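Local coordinates for DNA processing protein DprA (Streptococcus pneumoniae, PDB 3UQZ) that helps load the recombinase RecA onto single-stranded DNA during natural transformation, binding single-stranded DNA cooperatively and protecting it from nucleases, at residues 69-74 with 96-101; 160-165 with 189-194. All coordinates share one frame; numbering follows the deposited sequence.

Contact 1 (69-74 with 96-101)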
ATOM      1  N   GLN A  69     -24.597 -31.761  25.539  1.00 37.89           N
ATOM      2  CA  GLN A  69     -23.445 -32.277  26.279  1.00 37.08           C
ATOM      3  C   GLN A  69     -22.377 -33.010  25.453  1.00 39.22           C
ATOM      4  O   GLN A  69     -21.280 -33.245  25.972  1.00 38.78           O
ATOM      5  CB  GLN A  69     -23.900 -33.081  27.509  1.00 38.65           C
ATOM      6  CG  GLN A  69     -24.452 -32.183  28.618  1.00 61.26           C
ATOM      7  CD  GLN A  69     -25.072 -32.941  29.756  1.00 86.35           C
ATOM      8  OE1 GLN A  69     -25.719 -33.977  29.574  1.00 83.11           O
ATOM      9  NE2 GLN A  69     -24.942 -32.402  30.958  1.00 84.02           N
ATOM     10  N   LYS A  70     -22.667 -33.312  24.158  1.00 33.85           N
ATOM     11  CA  LYS A  70     -21.734 -33.993  23.242  1.00 33.04           C
ATOM     12  C   LYS A  70     -20.369 -33.294  23.176  1.00 37.35           C
ATOM     13  O   LYS A  70     -19.347 -33.967  23.208  1.00 38.24           O
ATOM     14  CB  LYS A  70     -22.339 -34.164  21.837  1.00 34.72           C
ATOM     15  CG  LYS A  70     -21.618 -35.214  21.017  1.00 42.53           C
ATOM     16  CD  LYS A  70     -21.913 -35.130  19.536  1.00 53.35           C
ATOM     17  CE  LYS A  70     -21.463 -36.397  18.852  1.00 60.82           C
ATOM     18  NZ  LYS A  70     -21.747 -36.376  17.399  1.00 72.35           N
ATOM     19  N   PHE A  71     -20.360 -31.954  23.109  1.00 33.15           N
ATOM     20  CA  PHE A  71     -19.143 -31.140  23.115  1.00 32.73           C
ATOM     21  C   PHE A  71     -19.273 -30.096  24.225  1.00 35.79           C
ATOM     22  O   PHE A  71     -20.377 -29.556  24.406  1.00 35.17           O
ATOM     23  CB  PHE A  71     -18.905 -30.449  21.749  1.00 34.30           C
ATOM     24  CG  PHE A  71     -18.641 -31.395  20.601  1.00 35.61           C
ATOM     25  CD1 PHE A  71     -17.414 -32.042  20.477  1.00 38.32           C
ATOM     26  CD2 PHE A  71     -19.621 -31.654  19.651  1.00 36.41           C
ATOM     27  CE1 PHE A  71     -17.181 -32.934  19.426  1.00 38.14           C
ATOM     28  CE2 PHE A  71     -19.378 -32.534  18.594  1.00 38.54           C
ATOM     29  CZ  PHE A  71     -18.156 -33.157  18.482  1.00 36.54           C
ATOM     30  N   PRO A  72     -18.169 -29.776  24.961  1.00 30.99           N
ATOM     31  CA  PRO A  72     -18.265 -28.752  26.020  1.00 30.81           C
ATOM     32  C   PRO A  72     -18.585 -27.364  25.461  1.00 35.44           C
ATOM     33  O   PRO A  72     -18.540 -27.160  24.244  1.00 35.43           O
ATOM     34  CB  PRO A  72     -16.885 -28.799  26.699  1.00 32.12           C
ATOM     35  CG  PRO A  72     -15.983 -29.353  25.678  1.00 36.22           C
ATOM     36  CD  PRO A  72     -16.794 -30.306  24.856  1.00 31.91           C
ATOM     37  N   SER A  73     -18.927 -26.415  26.350  1.00 30.93           N
ATOM     38  CA  SER A  73     -19.299 -25.067  25.942  1.00 29.89           C
ATOM     39  C   SER A  73     -19.042 -24.041  27.031  1.00 34.59           C
ATOM     40  O   SER A  73     -18.678 -24.393  28.154  1.00 35.76           O
ATOM     41  CB  SER A  73     -20.772 -25.032  25.526  1.00 31.42           C
ATOM     42  OG  SER A  73     -21.628 -25.547  26.535  1.00 32.51           O
ATOM     43  N   PHE A  74     -19.202 -22.762  26.672  1.00 30.42           N
ATOM     44  CA  PHE A  74     -19.118 -21.590  27.539  1.00 29.94           C
ATOM     45  C   PHE A  74     -19.977 -20.492  26.926  1.00 33.64           C
ATOM     46  O   PHE A  74     -20.154 -20.463  25.703  1.00 32.24           O
ATOM     47  CB  PHE A  74     -17.666 -21.130  27.795  1.00 31.76           C
ATOM     48  CG  PHE A  74     -16.911 -20.554  26.615  1.00 33.18           C
ATOM     49  CD1 PHE A  74     -16.875 -19.179  26.394  1.00 35.50           C
ATOM     50  CD2 PHE A  74     -16.219 -21.387  25.732  1.00 34.22           C
ATOM     51  CE1 PHE A  74     -16.201 -18.645  25.290  1.00 35.28           C
ATOM     52  CE2 PHE A  74     -15.538 -20.850  24.632  1.00 36.61           C
ATOM     53  CZ  PHE A  74     -15.529 -19.483  24.424  1.00 34.28           C
ATOM     54  N   PHE A  96     -19.513 -23.575  21.522  1.00 31.67           N
ATOM     55  CA  PHE A  96     -19.091 -24.947  21.763  1.00 32.13           C
ATOM     56  C   PHE A  96     -17.638 -25.021  21.351  1.00 35.77           C
ATOM     57  O   PHE A  96     -17.234 -24.310  20.429  1.00 36.52           O
ATOM     58  CB  PHE A  96     -19.910 -25.938  20.946  1.00 34.26           C
ATOM     59  CG  PHE A  96     -21.353 -26.000  21.354  1.00 36.36           C
ATOM     60  CD1 PHE A  96     -21.758 -26.807  22.411  1.00 39.56           C
ATOM     61  CD2 PHE A  96     -22.315 -25.263  20.676  1.00 38.24           C
ATOM     62  CE1 PHE A  96     -23.106 -26.875  22.779  1.00 40.20           C
ATOM     63  CE2 PHE A  96     -23.656 -25.324  21.050  1.00 40.75           C
ATOM     64  CZ  PHE A  96     -24.044 -26.139  22.091  1.00 38.69           C
ATOM     65  N   TYR A  97     -16.845 -25.848  22.040  1.00 31.22           N
ATOM     66  CA  TYR A  97     -15.422 -25.958  21.765  1.00 29.91           C
ATOM     67  C   TYR A  97     -14.892 -27.377  21.851  1.00 34.02           C
ATOM     68  O   TYR A  97     -15.510 -28.266  22.438  1.00 34.00           O
ATOM     69  CB  TYR A  97     -14.614 -25.000  22.659  1.00 30.15           C
ATOM     70  CG  TYR A  97     -14.522 -25.418  24.107  1.00 31.80           C
ATOM     71  CD1 TYR A  97     -13.455 -26.185  24.568  1.00 33.06           C
ATOM     72  CD2 TYR A  97     -15.487 -25.017  25.029  1.00 33.30           C
ATOM     73  CE1 TYR A  97     -13.367 -26.575  25.899  1.00 33.25           C
ATOM     74  CE2 TYR A  97     -15.410 -25.401  26.368  1.00 34.67           C
ATOM     75  CZ  TYR A  97     -14.347 -26.179  26.797  1.00 44.04           C
ATOM     76  OH  TYR A  97     -14.255 -26.534  28.121  1.00 49.49           O
ATOM     77  N   LYS A  98     -13.715 -27.549  21.267  1.00 30.36           N
ATOM     78  CA  LYS A  98     -12.936 -28.765  21.217  1.00 29.63           C
ATOM     79  C   LYS A  98     -11.484 -28.312  21.375  1.00 32.82           C
ATOM     80  O   LYS A  98     -10.956 -27.627  20.510  1.00 32.87           O
ATOM     81  CB  LYS A  98     -13.174 -29.473  19.872  1.00 31.82           C
ATOM     82  CG  LYS A  98     -12.519 -30.829  19.757  1.00 43.23           C
ATOM     83  CD  LYS A  98     -13.498 -31.978  19.918  1.00 48.34           C
ATOM     84  CE  LYS A  98     -12.813 -33.316  19.709  1.00 61.01           C
ATOM     85  NZ  LYS A  98     -11.705 -33.561  20.685  1.00 66.93           N
ATOM     86  N   GLY A  99     -10.895 -28.622  22.515  1.00 29.52           N
ATOM     87  CA  GLY A  99      -9.516 -28.272  22.801  1.00 29.53           C
ATOM     88  C   GLY A  99      -9.283 -27.524  24.098  1.00 35.51           C
ATOM     89  O   GLY A  99     -10.054 -27.636  25.057  1.00 34.31           O
ATOM     90  N   ASN A 100      -8.185 -26.755  24.115  1.00 33.85           N
ATOM     91  CA  ASN A 100      -7.697 -26.010  25.258  1.00 33.67           C
ATOM     92  C   ASN A 100      -8.176 -24.565  25.274  1.00 38.01           C
ATOM     93  O   ASN A 100      -7.753 -23.759  24.435  1.00 37.31           O
ATOM     94  CB  ASN A 100      -6.159 -26.099  25.306  1.00 32.33           C
ATOM     95  CG  ASN A 100      -5.500 -25.531  26.533  1.00 52.42           C
ATOM     96  OD1 ASN A 100      -6.114 -25.331  27.598  1.00 49.55           O
ATOM     97  ND2 ASN A 100      -4.207 -25.300  26.407  1.00 42.51           N
ATOM     98  N   LEU A 101      -9.016 -24.226  26.280  1.00 34.28           N
ATOM     99  CA  LEU A 101      -9.548 -22.876  26.477  1.00 33.31           C
ATOM    100  C   LEU A 101      -8.484 -21.876  26.910  1.00 37.71           C
ATOM    101  O   LEU A 101      -8.757 -20.679  26.872  1.00 38.06           O
ATOM    102  CB  LEU A 101     -10.696 -22.867  27.499  1.00 32.98           C
ATOM    103  CG  LEU A 101     -12.084 -23.312  27.050  1.00 36.82           C
ATOM    104  CD1 LEU A 101     -13.108 -23.033  28.138  1.00 36.20           C
ATOM    105  CD2 LEU A 101     -12.519 -22.616  25.773  1.00 37.93           C
TER

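Contact 2 (160-165 with 189-194)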
ATOM      1  N   LYS A 160       0.828 -21.299  18.497  1.00 36.51           N
ATOM      2  CA  LYS A 160      -0.541 -21.710  18.798  1.00 35.77           C
ATOM      3  C   LYS A 160      -1.552 -21.166  17.813  1.00 37.80           C
ATOM      4  O   LYS A 160      -1.374 -20.059  17.315  1.00 38.61           O
ATOM      5  CB  LYS A 160      -0.917 -21.320  20.243  1.00 38.27           C
ATOM      6  CG  LYS A 160       0.012 -21.884  21.347  1.00 49.28           C
ATOM      7  CD  LYS A 160       0.186 -23.425  21.386  1.00 60.88           C
ATOM      8  CE  LYS A 160      -1.023 -24.202  21.862  1.00 70.06           C
ATOM      9  NZ  LYS A 160      -0.774 -25.668  21.839  1.00 75.91           N
ATOM     10  N   THR A 161      -2.616 -21.942  17.535  1.00 32.82           N
ATOM     11  CA  THR A 161      -3.699 -21.542  16.630  1.00 31.87           C
ATOM     12  C   THR A 161      -5.129 -21.802  17.161  1.00 34.07           C
ATOM     13  O   THR A 161      -5.371 -22.807  17.835  1.00 33.16           O
ATOM     14  CB  THR A 161      -3.471 -22.090  15.197  1.00 38.39           C
ATOM     15  OG1 THR A 161      -4.299 -21.363  14.292  1.00 39.19           O
ATOM     16  CG2 THR A 161      -3.776 -23.569  15.060  1.00 35.16           C
ATOM     17  N   ILE A 162      -6.073 -20.895  16.825  1.00 28.80           N
ATOM     18  CA  ILE A 162      -7.501 -21.047  17.135  1.00 27.09           C
ATOM     19  C   ILE A 162      -8.252 -21.085  15.807  1.00 32.03           C
ATOM     20  O   ILE A 162      -8.051 -20.203  14.973  1.00 33.19           O
ATOM     21  CB  ILE A 162      -8.087 -19.945  18.077  1.00 29.21           C
ATOM     22  CG1 ILE A 162      -7.405 -19.938  19.454  1.00 28.51           C
ATOM     23  CG2 ILE A 162      -9.622 -20.085  18.227  1.00 29.36           C
ATOM     24  CD1 ILE A 162      -7.709 -18.713  20.307  1.00 30.74           C
ATOM     25  N   ALA A 163      -9.115 -22.097  15.610  1.00 27.92           N
ATOM     26  CA  ALA A 163      -9.979 -22.213  14.430  1.00 27.16           C
ATOM     27  C   ALA A 163     -11.436 -21.925  14.814  1.00 33.50           C
ATOM     28  O   ALA A 163     -11.921 -22.431  15.832  1.00 35.22           O
ATOM     29  CB  ALA A 163      -9.870 -23.587  13.808  1.00 27.05           C
ATOM     30  N   VAL A 164     -12.118 -21.084  14.025  1.00 28.34           N
ATOM     31  CA  VAL A 164     -13.541 -20.751  14.218  1.00 26.98           C
ATOM     32  C   VAL A 164     -14.256 -21.357  12.990  1.00 31.89           C
ATOM     33  O   VAL A 164     -13.985 -20.953  11.862  1.00 32.30           O
ATOM     34  CB  VAL A 164     -13.786 -19.218  14.404  1.00 28.12           C
ATOM     35  CG1 VAL A 164     -15.237 -18.913  14.759  1.00 26.68           C
ATOM     36  CG2 VAL A 164     -12.856 -18.647  15.471  1.00 27.59           C
ATOM     37  N   ILE A 165     -15.056 -22.402  13.198  1.00 27.51           N
ATOM     38  CA  ILE A 165     -15.712 -23.101  12.088  1.00 26.64           C
ATOM     39  C   ILE A 165     -17.156 -22.664  11.806  1.00 30.29           C
ATOM     40  O   ILE A 165     -17.775 -21.966  12.620  1.00 29.03           O
ATOM     41  CB  ILE A 165     -15.552 -24.642  12.220  1.00 29.34           C
ATOM     42  CG1 ILE A 165     -16.138 -25.174  13.551  1.00 28.90           C
ATOM     43  CG2 ILE A 165     -14.082 -25.050  12.021  1.00 29.47           C
ATOM     44  CD1 ILE A 165     -16.265 -26.703  13.660  1.00 34.40           C
ATOM     45  N   LEU A 189      -7.235 -25.237  19.883  1.00 27.04           N
ATOM     46  CA  LEU A 189      -8.634 -24.917  20.183  1.00 24.55           C
ATOM     47  C   LEU A 189      -9.484 -24.673  18.915  1.00 28.70           C
ATOM     48  O   LEU A 189      -9.090 -23.901  18.037  1.00 28.44           O
ATOM     49  CB  LEU A 189      -8.686 -23.692  21.110  1.00 23.36           C
ATOM     50  CG  LEU A 189     -10.056 -23.157  21.554  1.00 25.77           C
ATOM     51  CD1 LEU A 189     -10.824 -24.167  22.424  1.00 23.83           C
ATOM     52  CD2 LEU A 189      -9.893 -21.837  22.288  1.00 26.36           C
ATOM     53  N   VAL A 190     -10.651 -25.335  18.834  1.00 24.67           N
ATOM     54  CA  VAL A 190     -11.618 -25.171  17.745  1.00 24.40           C
ATOM     55  C   VAL A 190     -12.885 -24.630  18.390  1.00 29.07           C
ATOM     56  O   VAL A 190     -13.368 -25.213  19.365  1.00 28.22           O
ATOM     57  CB  VAL A 190     -11.928 -26.473  16.939  1.00 27.62           C
ATOM     58  CG1 VAL A 190     -12.798 -26.170  15.724  1.00 27.02           C
ATOM     59  CG2 VAL A 190     -10.663 -27.196  16.508  1.00 26.94           C
ATOM     60  N   LEU A 191     -13.405 -23.515  17.869  1.00 26.19           N
ATOM     61  CA  LEU A 191     -14.635 -22.897  18.371  1.00 25.79           C
ATOM     62  C   LEU A 191     -15.755 -22.978  17.322  1.00 31.27           C
ATOM     63  O   LEU A 191     -15.489 -22.935  16.107  1.00 31.05           O
ATOM     64  CB  LEU A 191     -14.405 -21.432  18.770  1.00 25.29           C
ATOM     65  CG  LEU A 191     -13.443 -21.147  19.924  1.00 29.52           C
ATOM     66  CD1 LEU A 191     -13.053 -19.666  19.943  1.00 28.93           C
ATOM     67  CD2 LEU A 191     -14.031 -21.576  21.288  1.00 30.37           C
ATOM     68  N   SER A 192     -17.012 -23.076  17.799  1.00 27.62           N
ATOM     69  CA  SER A 192     -18.207 -23.135  16.943  1.00 27.35           C
ATOM     70  C   SER A 192     -19.467 -22.675  17.674  1.00 31.68           C
ATOM     71  O   SER A 192     -19.622 -22.932  18.864  1.00 32.64           O
ATOM     72  CB  SER A 192     -18.421 -24.547  16.394  1.00 30.03           C
ATOM     73  OG  SER A 192     -19.444 -24.562  15.412  1.00 34.45           O
ATOM     74  N   GLU A 193     -20.372 -22.013  16.954  1.00 27.45           N
ATOM     75  CA  GLU A 193     -21.664 -21.562  17.483  1.00 26.54           C
ATOM     76  C   GLU A 193     -22.712 -22.636  17.183  1.00 33.14           C
ATOM     77  O   GLU A 193     -23.804 -22.585  17.728  1.00 34.56           O
ATOM     78  CB  GLU A 193     -22.087 -20.269  16.770  1.00 26.88           C
ATOM     79  CG  GLU A 193     -21.983 -19.019  17.619  1.00 34.51           C
ATOM     80  CD  GLU A 193     -22.515 -17.772  16.947  1.00 53.84           C
ATOM     81  OE1 GLU A 193     -23.029 -16.889  17.667  1.00 43.91           O
ATOM     82  OE2 GLU A 193     -22.474 -17.695  15.698  1.00 49.16           O
ATOM     83  N   TYR A 194     -22.374 -23.585  16.291  1.00 29.68           N
ATOM     84  CA  TYR A 194     -23.233 -24.642  15.782  1.00 30.20           C
ATOM     85  C   TYR A 194     -23.124 -25.955  16.537  1.00 36.75           C
ATOM     86  O   TYR A 194     -22.039 -26.388  16.910  1.00 35.98           O
ATOM     87  CB  TYR A 194     -23.011 -24.810  14.269  1.00 31.08           C
ATOM     88  CG  TYR A 194     -22.985 -23.465  13.573  1.00 32.21           C
ATOM     89  CD1 TYR A 194     -24.153 -22.717  13.418  1.00 33.19           C
ATOM     90  CD2 TYR A 194     -21.784 -22.880  13.190  1.00 33.17           C
ATOM     91  CE1 TYR A 194     -24.123 -21.432  12.881  1.00 32.52           C
ATOM     92  CE2 TYR A 194     -21.745 -21.599  12.639  1.00 34.00           C
ATOM     93  CZ  TYR A 194     -22.919 -20.886  12.475  1.00 40.10           C
ATOM     94  OH  TYR A 194     -22.894 -19.616  11.958  1.00 44.47           O
TER
HETATM   95  O   HOH W   1     -19.121 -20.612  14.831  1.00 24.99           O

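Contact 1 (69-74 with 96-101)
The ring of Tyr-97 is the wedge around which residues 69-74 and 96-101 fit together. Its CG sits between the backbone N and the carbonyl carbon (chi1 73°), and the ring stands with Pro-72 on one face and Leu-101 CD2 over the centre of the other. Pro-72 CG rests 3.9 Å from the ring centroid, a CH-pi contact, while Pro-72 CB reaches Tyr-97 CZ at 3.6 Å. The two segments lie on the last two strands at one side of the chain's mixed sheet, where strand 73-75 runs antiparallel to strand 94-99 and Ser-73 faces Phe-96 as a non-hydrogen-bonded pair. Just beside that pair, Tyr-97 N donates to Pro-72 O (3.1 Å, 163° at the hydrogen), approaching from above the carbonyl plane. Phe-74 fills the notch between Tyr-97 and Leu-101: its edge meets Tyr-97 CD2, and its CE2 lies 3.7 Å from Leu-101 CD2, so that one leucine methyl serves two rings. On the face bearing Ser-73, Ser-73 CB packs 3.7 Å from CD1 of the Phe-96 ring, which also meets Tyr-9 edge-to-face. Farther out, Lys-98 bends at chi2 (103°) and lays its CD obliquely against Phe-71 CE1, 3.8 Å away.

Contact 2 (160-165 with 189-194)
Strands 161-164 and 189-192 run side by side in the same direction, their axes 4.7 Å apart and turned by 22°. Three nearly straight backbone bonds join them: Ala-163 N to Leu-189 O (3.0 Å), Leu-191 N to Ala-163 O (2.7 Å) and Ile-165 N to Leu-191 O (3.0 Å). Ala-163 thus uses both its N-H and its carbonyl towards the same strand, bonding to Leu-189 and to Leu-191.

Ile-165 is a worked case of a branched side chain laid along the neighbouring strand. From CB, the first torsion (chi1 58°) sets CG1 in the crowded position between the backbone N and the carbonyl carbon, bringing it close to Leu-191 O and within 3.7 Å of Ser-192 CB. CG2, anti to the carbonyl carbon, turns to Val-190 CG1. At the tip, CD1 meets that same valine methyl at 4.1 Å and also touches Ser-192 CB. On the face carrying Ile-162, Val-164, Leu-189 and Leu-191, Ile-162 CG2 packs 3.9 Å from Leu-191 CD1.

At the C-terminal ends of both segments a water donates to Ile-165 O and accepts from Glu-193 N, while Ser-192 OG accepts from Tyr-194 N in an ST turn and also bonds to Thr-167 O. With helix 178-187 bridging the two strands and lying against Val-190, the whole is a beta-alpha-beta crossover of the Rossmann-like domain.

The two contacts follow each other along the chain, contact 1 closing before contact 2 opens, yet their centres lie about 10 Å apart in one mixed sheet. Strand 94-99 of contact 1 is flanked by strand 73-75 and by strand 189-192 of contact 2, which it meets antiparallel; probable hydrogen bonds from Phe-96 N to Ser-192 O and from Val-190 N to Lys-98 O join them. Four adjacent strands, 73-75, 94-99, 189-192 and 161-164, are therefore tied in series, from the partly buried sheet edge to the buried parallel core. An antiparallel margin is thereby built onto the Rossmann-like sheet, and this margin meets the N-terminal sterile alpha motif region.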